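Local coordinates for protein beta-N-acetylhexosaminidase (Streptomyces plicatus, PDB 1JAK) that hydrolyses terminal N-acetylhexosamine residues from glycans as a family 20 glycoside hydrolase, by substrate-assisted catalysis, and is held here with a GalNAc-isofagomine inhibitor, at residues 98-102 against 121-126; 178-182 against 455-459; 265-269 against 287-293; 459-464 against 501-505. All coordinates share one frame; numbering follows the deposited sequence.

Contact 1 of 4, residues 98-102 against 121-126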
loop_
_atom_site.group_PDB
_atom_site.type_symbol
_atom_site.label_atom_id
_atom_site.label_comp_id
_atom_site.label_asym_id
_atom_site.label_seq_id
_atom_site.Cartn_x
_atom_site.Cartn_y
_atom_site.Cartn_z
ATOM N N GLU A 98 9.825 1.400 -13.653
ATOM C CA GLU A 98 9.765 0.429 -12.564
ATOM C C GLU A 98 10.174 -1.002 -12.872
ATOM O O GLU A 98 10.236 -1.830 -11.961
ATOM C CB GLU A 98 8.348 0.399 -11.994
ATOM C CG GLU A 98 7.898 1.701 -11.378
ATOM C CD GLU A 98 6.562 1.557 -10.691
ATOM O OE1 GLU A 98 5.529 1.487 -11.395
ATOM O OE2 GLU A 98 6.553 1.498 -9.444
ATOM N N GLY A 99 10.436 -1.295 -14.142
ATOM C CA GLY A 99 10.803 -2.644 -14.526
ATOM C C GLY A 99 12.274 -2.976 -14.370
ATOM O O GLY A 99 13.082 -2.125 -14.002
ATOM N N TYR A 100 12.617 -4.225 -14.661
ATOM C CA TYR A 100 13.993 -4.697 -14.544
ATOM C C TYR A 100 14.159 -6.042 -15.240
ATOM O O TYR A 100 13.189 -6.686 -15.640
ATOM C CB TYR A 100 14.356 -4.907 -13.068
ATOM C CG TYR A 100 13.523 -6.006 -12.438
ATOM C CD1 TYR A 100 12.231 -5.746 -11.979
ATOM C CD2 TYR A 100 13.975 -7.328 -12.409
ATOM C CE1 TYR A 100 11.410 -6.766 -11.520
ATOM C CE2 TYR A 100 13.159 -8.361 -11.951
ATOM C CZ TYR A 100 11.875 -8.071 -11.512
ATOM O OH TYR A 100 11.048 -9.084 -11.095
ATOM N N ARG A 101 15.413 -6.457 -15.370
ATOM C CA ARG A 101 15.735 -7.761 -15.923
ATOM C C ARG A 101 16.615 -8.387 -14.850
ATOM O O ARG A 101 17.428 -7.693 -14.234
ATOM C CB ARG A 101 16.526 -7.669 -17.235
ATOM C CG ARG A 101 16.866 -9.054 -17.784
ATOM C CD ARG A 101 17.508 -9.040 -19.170
ATOM N NE ARG A 101 18.915 -8.649 -19.148
ATOM C CZ ARG A 101 19.360 -7.420 -19.396
ATOM N NH1 ARG A 101 18.508 -6.447 -19.688
ATOM N NH2 ARG A 101 20.663 -7.168 -19.364
ATOM N N LEU A 102 16.428 -9.677 -14.596
ATOM C CA LEU A 102 17.239 -10.374 -13.608
ATOM C C LEU A 102 17.833 -11.613 -14.262
ATOM O O LEU A 102 17.106 -12.511 -14.696
ATOM C CB LEU A 102 16.397 -10.775 -12.387
ATOM C CG LEU A 102 17.144 -11.422 -11.209
ATOM C CD1 LEU A 102 16.311 -11.283 -9.938
ATOM C CD2 LEU A 102 17.433 -12.891 -11.502
ATOM N N HIS A 121 12.803 -3.225 -7.244
ATOM C CA HIS A 121 11.818 -4.260 -7.528
ATOM C C HIS A 121 12.522 -5.573 -7.856
ATOM O O HIS A 121 12.044 -6.646 -7.491
ATOM C CB HIS A 121 10.914 -3.806 -8.673
ATOM C CG HIS A 121 10.053 -2.634 -8.317
ATOM N ND1 HIS A 121 9.568 -1.749 -9.256
ATOM C CD2 HIS A 121 9.596 -2.198 -7.119
ATOM C CE1 HIS A 121 8.854 -0.816 -8.651
ATOM N NE2 HIS A 121 8.855 -1.065 -7.353
ATOM N N GLY A 122 13.665 -5.486 -8.534
ATOM C CA GLY A 122 14.411 -6.692 -8.858
ATOM C C GLY A 122 14.858 -7.372 -7.575
ATOM O O GLY A 122 14.888 -8.601 -7.478
ATOM N N VAL A 123 15.212 -6.562 -6.584
ATOM C CA VAL A 123 15.640 -7.077 -5.289
ATOM C C VAL A 123 14.488 -7.819 -4.615
ATOM O O VAL A 123 14.693 -8.864 -4.004
ATOM C CB VAL A 123 16.138 -5.931 -4.369
ATOM C CG1 VAL A 123 16.226 -6.406 -2.920
ATOM C CG2 VAL A 123 17.511 -5.459 -4.838
ATOM N N GLN A 124 13.272 -7.291 -4.735
ATOM C CA GLN A 124 12.120 -7.942 -4.124
ATOM C C GLN A 124 11.905 -9.328 -4.731
ATOM O O GLN A 124 11.427 -10.241 -4.067
ATOM C CB GLN A 124 10.859 -7.093 -4.303
ATOM C CG GLN A 124 10.947 -5.696 -3.689
ATOM C CD GLN A 124 11.438 -5.711 -2.249
ATOM O OE1 GLN A 124 11.127 -6.622 -1.481
ATOM N NE2 GLN A 124 12.199 -4.689 -1.873
ATOM N N THR A 125 12.253 -9.479 -6.002
ATOM C CA THR A 125 12.121 -10.770 -6.659
ATOM C C THR A 125 13.235 -11.686 -6.161
ATOM O O THR A 125 13.003 -12.856 -5.849
ATOM C CB THR A 125 12.215 -10.617 -8.185
ATOM O OG1 THR A 125 11.032 -9.963 -8.656
ATOM C CG2 THR A 125 12.356 -11.978 -8.864
ATOM N N LEU A 126 14.444 -11.140 -6.074
ATOM C CA LEU A 126 15.593 -11.913 -5.615
ATOM C C LEU A 126 15.379 -12.526 -4.233
ATOM O O LEU A 126 15.731 -13.685 -4.001
ATOM C CB LEU A 126 16.848 -11.032 -5.599
ATOM C CG LEU A 126 18.137 -11.683 -5.084
ATOM C CD1 LEU A 126 18.490 -12.901 -5.941
ATOM C CD2 LEU A 126 19.266 -10.661 -5.124
#

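Contact 2 of 4, residues 178-182 against 455-459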
loop_
_atom_site.group_PDB
_atom_site.type_symbol
_atom_site.label_atom_id
_atom_site.label_comp_id
_atom_site.label_asym_id
_atom_site.label_seq_id
_atom_site.Cartn_x
_atom_site.Cartn_y
_atom_site.Cartn_z
ATOM N N ARG A 178 7.304 -0.725 9.883
ATOM C CA ARG A 178 7.164 -2.171 9.817
ATOM C C ARG A 178 6.157 -2.548 8.729
ATOM O O ARG A 178 6.409 -3.451 7.931
ATOM C CB ARG A 178 6.713 -2.726 11.175
ATOM C CG ARG A 178 6.234 -4.173 11.135
ATOM C CD ARG A 178 6.044 -4.733 12.540
ATOM N NE ARG A 178 5.144 -5.885 12.567
ATOM C CZ ARG A 178 5.017 -6.712 13.601
ATOM N NH1 ARG A 178 5.741 -6.521 14.700
ATOM N NH2 ARG A 178 4.158 -7.723 13.546
ATOM N N TYR A 179 5.024 -1.849 8.682
ATOM C CA TYR A 179 4.023 -2.162 7.666
ATOM C C TYR A 179 4.560 -1.814 6.278
ATOM O O TYR A 179 4.277 -2.506 5.299
ATOM C CB TYR A 179 2.715 -1.412 7.933
ATOM C CG TYR A 179 1.543 -2.032 7.205
ATOM C CD1 TYR A 179 1.079 -3.300 7.557
ATOM C CD2 TYR A 179 0.940 -1.384 6.130
ATOM C CE1 TYR A 179 0.043 -3.913 6.849
ATOM C CE2 TYR A 179 -0.099 -1.989 5.413
ATOM C CZ TYR A 179 -0.537 -3.253 5.780
ATOM O OH TYR A 179 -1.547 -3.869 5.075
ATOM N N ILE A 180 5.332 -0.736 6.196
ATOM C CA ILE A 180 5.932 -0.331 4.929
ATOM C C ILE A 180 6.802 -1.478 4.419
ATOM O O ILE A 180 6.759 -1.826 3.239
ATOM C CB ILE A 180 6.791 0.948 5.111
ATOM C CG1 ILE A 180 5.872 2.172 5.145
ATOM C CG2 ILE A 180 7.836 1.062 3.997
ATOM C CD1 ILE A 180 6.557 3.456 5.570
ATOM N N ASP A 181 7.584 -2.080 5.310
ATOM C CA ASP A 181 8.436 -3.181 4.886
ATOM C C ASP A 181 7.615 -4.389 4.442
ATOM O O ASP A 181 8.022 -5.117 3.537
ATOM C CB ASP A 181 9.423 -3.548 5.996
ATOM C CG ASP A 181 10.432 -2.439 6.251
ATOM O OD1 ASP A 181 10.785 -1.732 5.284
ATOM O OD2 ASP A 181 10.881 -2.280 7.402
ATOM N N ARG A 182 6.454 -4.597 5.059
ATOM C CA ARG A 182 5.596 -5.711 4.672
ATOM C C ARG A 182 5.134 -5.531 3.227
ATOM O O ARG A 182 5.183 -6.469 2.428
ATOM C CB ARG A 182 4.347 -5.788 5.560
ATOM C CG ARG A 182 4.599 -6.066 7.038
ATOM C CD ARG A 182 5.201 -7.449 7.272
ATOM N NE ARG A 182 5.062 -7.860 8.667
ATOM C CZ ARG A 182 6.077 -8.147 9.480
ATOM N NH1 ARG A 182 7.329 -8.071 9.048
ATOM N NH2 ARG A 182 5.834 -8.523 10.729
ATOM N N PRO A 455 0.601 -4.500 15.759
ATOM C CA PRO A 455 1.248 -4.961 14.526
ATOM C C PRO A 455 0.977 -6.405 14.124
ATOM O O PRO A 455 0.853 -6.702 12.938
ATOM C CB PRO A 455 2.726 -4.702 14.798
ATOM C CG PRO A 455 2.683 -3.474 15.642
ATOM C CD PRO A 455 1.569 -3.789 16.613
ATOM N N ASP A 456 0.897 -7.304 15.101
ATOM C CA ASP A 456 0.642 -8.707 14.792
ATOM C C ASP A 456 -0.764 -8.908 14.233
ATOM O O ASP A 456 -0.980 -9.762 13.371
ATOM C CB ASP A 456 0.839 -9.583 16.031
ATOM C CG ASP A 456 2.282 -9.607 16.505
ATOM O OD1 ASP A 456 3.186 -9.366 15.677
ATOM O OD2 ASP A 456 2.513 -9.885 17.701
ATOM N N GLN A 457 -1.721 -8.130 14.727
ATOM C CA GLN A 457 -3.092 -8.236 14.239
ATOM C C GLN A 457 -3.157 -7.685 12.817
ATOM O O GLN A 457 -3.912 -8.188 11.980
ATOM C CB GLN A 457 -4.048 -7.471 15.159
ATOM C CG GLN A 457 -4.067 -8.018 16.580
ATOM C CD GLN A 457 -5.068 -7.310 17.466
ATOM O OE1 GLN A 457 -5.269 -6.104 17.348
ATOM N NE2 GLN A 457 -5.687 -8.056 18.377
ATOM N N LEU A 458 -2.366 -6.653 12.540
ATOM C CA LEU A 458 -2.334 -6.099 11.193
ATOM C C LEU A 458 -1.854 -7.194 10.239
ATOM O O LEU A 458 -2.416 -7.375 9.159
ATOM C CB LEU A 458 -1.380 -4.905 11.111
ATOM C CG LEU A 458 -1.736 -3.658 11.920
ATOM C CD1 LEU A 458 -0.689 -2.582 11.657
ATOM C CD2 LEU A 458 -3.123 -3.160 11.534
ATOM N N ASP A 459 -0.818 -7.928 10.642
ATOM C CA ASP A 459 -0.286 -8.998 9.797
ATOM C C ASP A 459 -1.313 -10.092 9.512
ATOM O O ASP A 459 -1.463 -10.531 8.371
ATOM C CB ASP A 459 0.948 -9.659 10.437
ATOM C CG ASP A 459 2.189 -8.784 10.385
ATOM O OD1 ASP A 459 2.310 -7.954 9.459
ATOM O OD2 ASP A 459 3.059 -8.942 11.270
HETATM O O HOH W 1 2.685 -5.594 10.978
HETATM O O HOH W 2 5.817 -9.201 16.233
#

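Contact 3 of 4, residues 265-269 against 287-293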
loop_
_atom_site.group_PDB
_atom_site.type_symbol
_atom_site.label_atom_id
_atom_site.label_comp_id
_atom_site.label_asym_id
_atom_site.label_seq_id
_atom_site.Cartn_x
_atom_site.Cartn_y
_atom_site.Cartn_z
ATOM N N ALA A 265 -15.259 23.683 18.688
ATOM C CA ALA A 265 -16.703 23.882 18.709
ATOM C C ALA A 265 -17.223 24.683 17.515
ATOM O O ALA A 265 -18.280 24.373 16.966
ATOM C CB ALA A 265 -17.105 24.572 20.014
ATOM N N GLU A 266 -16.477 25.705 17.108
ATOM C CA GLU A 266 -16.887 26.565 15.998
ATOM C C GLU A 266 -17.134 25.868 14.659
ATOM O O GLU A 266 -17.887 26.373 13.820
ATOM C CB GLU A 266 -15.861 27.686 15.809
ATOM C CG GLU A 266 -14.473 27.197 15.450
ATOM C CD GLU A 266 -13.415 28.262 15.641
ATOM O OE1 GLU A 266 -13.458 29.286 14.924
ATOM O OE2 GLU A 266 -12.541 28.073 16.515
ATOM N N LEU A 267 -16.510 24.712 14.451
ATOM C CA LEU A 267 -16.678 23.981 13.198
ATOM C C LEU A 267 -18.018 23.262 13.113
ATOM O O LEU A 267 -18.430 22.825 12.039
ATOM C CB LEU A 267 -15.559 22.949 13.038
ATOM C CG LEU A 267 -14.130 23.474 12.980
ATOM C CD1 LEU A 267 -13.164 22.298 12.924
ATOM C CD2 LEU A 267 -13.965 24.369 11.764
ATOM N N ASN A 268 -18.694 23.145 14.248
ATOM C CA ASN A 268 -19.970 22.440 14.311
ATOM C C ASN A 268 -21.166 23.309 13.966
ATOM O O ASN A 268 -21.231 24.475 14.342
ATOM C CB ASN A 268 -20.131 21.844 15.705
ATOM C CG ASN A 268 -19.034 20.854 16.031
ATOM O OD1 ASN A 268 -19.117 19.682 15.665
ATOM N ND2 ASN A 268 -17.984 21.326 16.698
ATOM N N CYS A 269 -22.121 22.728 13.247
ATOM C CA CYS A 269 -23.303 23.474 12.846
ATOM C C CYS A 269 -24.035 24.117 14.024
ATOM O O CYS A 269 -24.588 25.208 13.887
ATOM C CB CYS A 269 -24.260 22.572 12.073
ATOM S SG CYS A 269 -23.831 22.251 10.327
ATOM N N LEU A 287 -18.781 18.195 8.630
ATOM C CA LEU A 287 -18.312 19.562 8.788
ATOM C C LEU A 287 -19.563 20.366 8.461
ATOM O O LEU A 287 -20.476 19.846 7.811
ATOM C CB LEU A 287 -17.219 19.881 7.769
ATOM C CG LEU A 287 -15.908 19.112 7.921
ATOM C CD1 LEU A 287 -14.937 19.530 6.822
ATOM C CD2 LEU A 287 -15.320 19.389 9.293
ATOM N N CYS A 288 -19.624 21.618 8.900
ATOM C CA CYS A 288 -20.805 22.417 8.606
ATOM C C CYS A 288 -20.607 23.148 7.280
ATOM O O CYS A 288 -19.907 24.157 7.205
ATOM C CB CYS A 288 -21.097 23.404 9.742
ATOM S SG CYS A 288 -22.845 23.909 9.666
ATOM N N VAL A 289 -21.225 22.613 6.232
ATOM C CA VAL A 289 -21.101 23.165 4.890
ATOM C C VAL A 289 -21.529 24.623 4.761
ATOM O O VAL A 289 -20.968 25.361 3.953
ATOM C CB VAL A 289 -21.895 22.306 3.870
ATOM C CG1 VAL A 289 -21.802 22.910 2.476
ATOM C CG2 VAL A 289 -21.338 20.888 3.853
ATOM N N ASP A 290 -22.504 25.042 5.565
ATOM C CA ASP A 290 -23.005 26.416 5.504
ATOM C C ASP A 290 -22.241 27.445 6.334
ATOM O O ASP A 290 -22.711 28.572 6.492
ATOM C CB ASP A 290 -24.478 26.463 5.918
ATOM C CG ASP A 290 -25.362 25.624 5.027
ATOM O OD1 ASP A 290 -25.205 25.692 3.790
ATOM O OD2 ASP A 290 -26.227 24.901 5.567
ATOM N N LYS A 291 -21.080 27.077 6.868
ATOM C CA LYS A 291 -20.292 28.017 7.666
ATOM C C LYS A 291 -19.001 28.408 6.961
ATOM O O LYS A 291 -18.308 27.557 6.411
ATOM C CB LYS A 291 -19.951 27.419 9.031
ATOM C CG LYS A 291 -21.109 27.366 10.008
ATOM C CD LYS A 291 -20.633 26.908 11.377
ATOM C CE LYS A 291 -21.738 27.018 12.409
ATOM N NZ LYS A 291 -22.186 28.428 12.573
ATOM N N ASP A 292 -18.674 29.697 6.985
ATOM C CA ASP A 292 -17.454 30.165 6.341
ATOM C C ASP A 292 -16.191 29.601 6.981
ATOM O O ASP A 292 -15.236 29.273 6.281
ATOM C CB ASP A 292 -17.371 31.696 6.365
ATOM C CG ASP A 292 -18.302 32.352 5.364
ATOM O OD1 ASP A 292 -18.505 31.782 4.272
ATOM O OD2 ASP A 292 -18.814 33.452 5.664
ATOM N N VAL A 293 -16.180 29.494 8.306
ATOM C CA VAL A 293 -15.001 28.990 9.008
ATOM C C VAL A 293 -14.583 27.608 8.513
ATOM O O VAL A 293 -13.405 27.253 8.555
ATOM C CB VAL A 293 -15.234 28.932 10.538
ATOM C CG1 VAL A 293 -16.274 27.876 10.872
ATOM C CG2 VAL A 293 -13.915 28.648 11.252
HETATM O O HOH W 3 -19.367 28.688 14.218
HETATM O O HOH W 4 -17.156 22.650 9.724
HETATM O O HOH W 5 -23.406 27.651 14.907
#

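Contact 4 of 4, residues 459-464 against 501-505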
loop_
_atom_site.group_PDB
_atom_site.type_symbol
_atom_site.label_atom_id
_atom_site.label_comp_id
_atom_site.label_asym_id
_atom_site.label_seq_id
_atom_site.Cartn_x
_atom_site.Cartn_y
_atom_site.Cartn_z
ATOM N N ASP A 459 -0.818 -7.928 10.642
ATOM C CA ASP A 459 -0.286 -8.998 9.797
ATOM C C ASP A 459 -1.313 -10.092 9.512
ATOM O O ASP A 459 -1.463 -10.531 8.371
ATOM C CB ASP A 459 0.948 -9.659 10.437
ATOM C CG ASP A 459 2.189 -8.784 10.385
ATOM O OD1 ASP A 459 2.310 -7.954 9.459
ATOM O OD2 ASP A 459 3.059 -8.942 11.270
ATOM N N TYR A 460 -2.012 -10.536 10.552
ATOM C CA TYR A 460 -2.995 -11.602 10.397
ATOM C C TYR A 460 -4.104 -11.272 9.399
ATOM O O TYR A 460 -4.587 -12.158 8.688
ATOM C CB TYR A 460 -3.609 -11.951 11.755
ATOM C CG TYR A 460 -4.638 -13.055 11.679
ATOM C CD1 TYR A 460 -4.256 -14.392 11.576
ATOM C CD2 TYR A 460 -5.997 -12.754 11.680
ATOM C CE1 TYR A 460 -5.214 -15.408 11.472
ATOM C CE2 TYR A 460 -6.957 -13.752 11.577
ATOM C CZ TYR A 460 -6.561 -15.073 11.474
ATOM O OH TYR A 460 -7.525 -16.050 11.371
ATOM N N MET A 461 -4.498 -10.002 9.337
ATOM C CA MET A 461 -5.552 -9.589 8.416
ATOM C C MET A 461 -4.992 -9.198 7.049
ATOM O O MET A 461 -5.674 -9.325 6.033
ATOM C CB MET A 461 -6.356 -8.427 9.012
ATOM C CG MET A 461 -7.154 -8.804 10.266
ATOM S SD MET A 461 -8.202 -10.267 10.049
ATOM C CE MET A 461 -9.494 -9.626 8.964
ATOM N N ALA A 462 -3.745 -8.737 7.016
ATOM C CA ALA A 462 -3.129 -8.342 5.752
ATOM C C ALA A 462 -2.660 -9.559 4.954
ATOM O O ALA A 462 -2.773 -9.584 3.730
ATOM C CB ALA A 462 -1.959 -7.401 6.009
ATOM N N PHE A 463 -2.132 -10.564 5.650
ATOM C CA PHE A 463 -1.649 -11.780 4.995
ATOM C C PHE A 463 -2.646 -12.917 5.186
ATOM O O PHE A 463 -3.167 -13.113 6.284
ATOM C CB PHE A 463 -0.286 -12.184 5.564
ATOM C CG PHE A 463 0.821 -11.216 5.239
ATOM C CD1 PHE A 463 0.999 -10.057 5.990
ATOM C CD2 PHE A 463 1.679 -11.460 4.173
ATOM C CE1 PHE A 463 2.018 -9.155 5.683
ATOM C CE2 PHE A 463 2.701 -10.565 3.856
ATOM C CZ PHE A 463 2.870 -9.410 4.615
ATOM N N PRO A 464 -2.826 -13.766 4.161
ATOM C CA PRO A 464 -2.191 -13.803 2.839
ATOM C C PRO A 464 -2.815 -13.068 1.648
ATOM O O PRO A 464 -2.417 -13.320 0.511
ATOM C CB PRO A 464 -2.120 -15.296 2.570
ATOM C CG PRO A 464 -3.486 -15.730 3.041
ATOM C CD PRO A 464 -3.680 -14.956 4.352
ATOM N N ILE A 501 5.963 -13.411 10.529
ATOM C CA ILE A 501 4.773 -12.757 9.999
ATOM C C ILE A 501 3.574 -13.685 10.158
ATOM O O ILE A 501 3.481 -14.718 9.497
ATOM C CB ILE A 501 4.945 -12.411 8.502
ATOM C CG1 ILE A 501 6.085 -11.402 8.335
ATOM C CG2 ILE A 501 3.633 -11.861 7.937
ATOM C CD1 ILE A 501 6.404 -11.049 6.891
ATOM N N ASP A 502 2.658 -13.325 11.047
ATOM C CA ASP A 502 1.484 -14.155 11.246
ATOM C C ASP A 502 0.579 -13.985 10.036
ATOM O O ASP A 502 0.532 -12.915 9.429
ATOM C CB ASP A 502 0.752 -13.755 12.528
ATOM C CG ASP A 502 -0.319 -14.757 12.923
ATOM O OD1 ASP A 502 -0.146 -15.966 12.636
ATOM O OD2 ASP A 502 -1.326 -14.342 13.536
ATOM N N PHE A 503 -0.115 -15.053 9.666
ATOM C CA PHE A 503 -1.014 -15.007 8.525
ATOM C C PHE A 503 -2.104 -16.049 8.683
ATOM O O PHE A 503 -1.935 -17.036 9.400
ATOM C CB PHE A 503 -0.255 -15.259 7.212
ATOM C CG PHE A 503 0.336 -16.644 7.093
ATOM C CD1 PHE A 503 1.517 -16.973 7.751
ATOM C CD2 PHE A 503 -0.290 -17.615 6.313
ATOM C CE1 PHE A 503 2.070 -18.251 7.634
ATOM C CE2 PHE A 503 0.254 -18.898 6.189
ATOM C CZ PHE A 503 1.436 -19.216 6.851
ATOM N N TYR A 504 -3.226 -15.811 8.015
ATOM C CA TYR A 504 -4.358 -16.722 8.049
ATOM C C TYR A 504 -4.073 -17.912 7.138
ATOM O O TYR A 504 -3.870 -17.747 5.933
ATOM C CB TYR A 504 -5.613 -15.986 7.576
ATOM C CG TYR A 504 -6.795 -16.875 7.263
ATOM C CD1 TYR A 504 -7.394 -17.651 8.256
ATOM C CD2 TYR A 504 -7.335 -16.915 5.977
ATOM C CE1 TYR A 504 -8.507 -18.445 7.976
ATOM C CE2 TYR A 504 -8.450 -17.706 5.687
ATOM C CZ TYR A 504 -9.029 -18.465 6.691
ATOM O OH TYR A 504 -10.134 -19.242 6.411
ATOM N N ARG A 505 -4.049 -19.108 7.716
ATOM C CA ARG A 505 -3.789 -20.318 6.945
ATOM C C ARG A 505 -5.066 -20.795 6.261
ATOM O O ARG A 505 -5.676 -21.791 6.657
ATOM C CB ARG A 505 -3.229 -21.415 7.852
ATOM C CG ARG A 505 -1.816 -21.132 8.359
ATOM C CD ARG A 505 -1.333 -22.253 9.267
ATOM N NE ARG A 505 -1.348 -23.542 8.580
ATOM C CZ ARG A 505 -0.385 -23.978 7.774
ATOM N NH1 ARG A 505 0.688 -23.230 7.549
ATOM N NH2 ARG A 505 -0.502 -25.160 7.183
HETATM O O HOH W 6 3.126 -11.130 12.849
#

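Contact 1 of 4, residues 98-102 against 121-126
E98 meets H121 through its backbone carbonyl: H121 ND1 donates to E98 O at 2.8 Å, nearly straight at 173°, in the plane of both the imidazole and the carbonyl and on a carbonyl lone pair. That bond fixes the rotation of the ring, and ND1 therefore carries a proton. The E98 side chain runs on past the imidazole, OE2 coming to 3.4 Å from H121 CE1, with the carboxylate plane steeply turned from that of the ring; the carboxylate itself is held by a salt bridge to R160. Y100 opens the strand 100-105, which belongs to the mixed sheet of the family 20 domain 2, and helix 116-129 packs on this sheet, its segment running at 34° to the strand. The phenol lies flat on the helix backbone: G122 CA sits over the ring centre, 3.6 Å from the centroid, a CH-pi contact made at a residue without a side chain. At the far end of the ring Y100 OH and T125 OG1 share a short 2.6 Å hydrogen bond, and T125 OG1 is also bonded to K187. Two residues along, L102 turns toward the helix with CG anti to the backbone N (chi1 -175°), laying CD1 3.9 Å from G122 O and 4.4 Å from L126 CB.

Contact 2 of 4, residues 178-182 against 455-459
Two helix segments, 178-182 and 455-459, run nearly parallel at 21° with their axes 11.3 Å apart, a spacing bridged by long side chains. They lie on two neighbouring helices of the catalytic alpha/beta barrel, which Y179 and L458 join to the barrel wall by packing on L447 of strand 440-447. Between them R178, R182, D456 and D459 form a salt-bridge network. R178 reaches across fully extended, CG anti to the backbone N (chi1 167°), and lays one guanidinium face on P455, whose CB stands over its centre 3.3 Å from R178 CZ. Its NH2 serves two carboxylates, D456 OD1 at 2.9 Å, met on the anti side, and D459 OD2 at 2.8 Å, met from above the carboxylate plane. R182, bent at chi2 (-65°), grips D459 side-on: NE donates to OD1 and NH2 to OD2, on the syn side but tilted out of the carboxylate plane. R182 NH2 comes to OD2 from the face opposite R178, an environment likely to favour the ionised form of D459. One water joins R178 NH1 to D456 OD1; another accepts from R178 NE and donates to P455 O and to D459 OD1, the last at 2.8 Å.

Contact 3 of 4, residues 265-269 against 287-293
C269 and C288 are joined by a disulfide, SG to SG 2.0 Å with chi3 at 101°, which ties the loop after helix 258-263 to the turn leading into helix 292-307 and closes off the 17 residues without helix or strand that lie between the two segments, in the catalytic alpha/beta barrel domain. The two cysteines use different rotamers: C288 SG lies anti to its own N (chi1 -159°), whereas C269 SG stands beside its N. Next to the bridge, C288 CB rests 3.6 Å from L267 O. K291 lies across the ends of the other segment's carbonyls, its CE 3.2 Å from N268 O, and its chain bends at chi4 to bring NZ to two waters. V293 fills the other flank, CG1 against E266 O and L267 CD2, while CG2 lies 3.8 Å from E266 OE1, the two side chains crossing at about a right angle.

Direct polar bonds between the segments are replaced by water. One molecule donates to L267 O and accepts from C288 N, satisfying both backbone groups beside the disulfide; another spans C269 O and K291 NZ, and a third runs from E266 O to NZ, though weakly at the lysine. Further out, the type I turn C288 to K291, closed by K291 N to C288 O, places K291 at its last position, with the CB turned toward 265-269. L267 packs on L261 and F297. Within 265-269, N268 ties the 3-10 turn down: its ND2 bonds L261 O, and N and ND2 both reach A265 O from the same face of that carbonyl, ND2 at 3.1 Å.

Contact 4 of 4, residues 459-464 against 501-505
F463 and I501 set the inner end of this contact: I501 CG2 lies over one face of the phenyl ring, 3.8 Å from its centroid and offset toward the rim, in a CH-pi contact. The methyl gets there because CG2 is anti to the I501 backbone N, while CG1 lies beside that N. Next to it the two phenylalanines meet at their beta carbons, F463 CB to F503 CB 3.5 Å, and their rings diverge; both then meet W496 of helix 493-499 edge-to-face, an aromatic cluster sealing the chain's C-terminal region onto helix 455-462 of the catalytic barrel. On the outer side Y460 lies alongside D502, both pointing the same way with ring and carboxylate planes 29° apart and D502 OD2 3.5 Å from Y460 CD1. The Y460 ring reaches Y504 obliquely, CE1 4.0 Å from Y504 CB and OH 3.5 Å from Y504 CD1. P464, which follows a cis peptide, brings CD to the edge of the Y504 ring, and the Y504 hydroxyl is held by E419.

Direct polar bonding is sparse. Y504 N donates to F463 O at 3.2 Å, straight but from above the carbonyl plane, just where the helix has ended; a water accepts from D502 N and lies 2.7 Å from D459 OD2, which is salt-bridged to R178 and R182. The join therefore rests mainly on apolar and aromatic packing, with that one backbone bond tying F463 to Y504.

How the contacts relate
Contacts 2 and 4 form one continuous patch, their centres 9 Å apart: both use helix 455-462, and D459 belongs to each, with the arginines of contact 2 on its carboxylate and the 501-505 chain alongside. R182 also spans them, its CZ 3.5 Å from I501 CG1. Contact 1, in the domain 2 sheet, approaches contact 2 to about 6 Å between nearest atoms without touching it. Contact 3 stands apart, across the chain's centre from contact 1, its centre 37 Å from that of contact 2 and 50 Å from that of contact 1. The inhibitor pocket, lined by residues such as D319, E320 and W414, includes no residue of the four contacts.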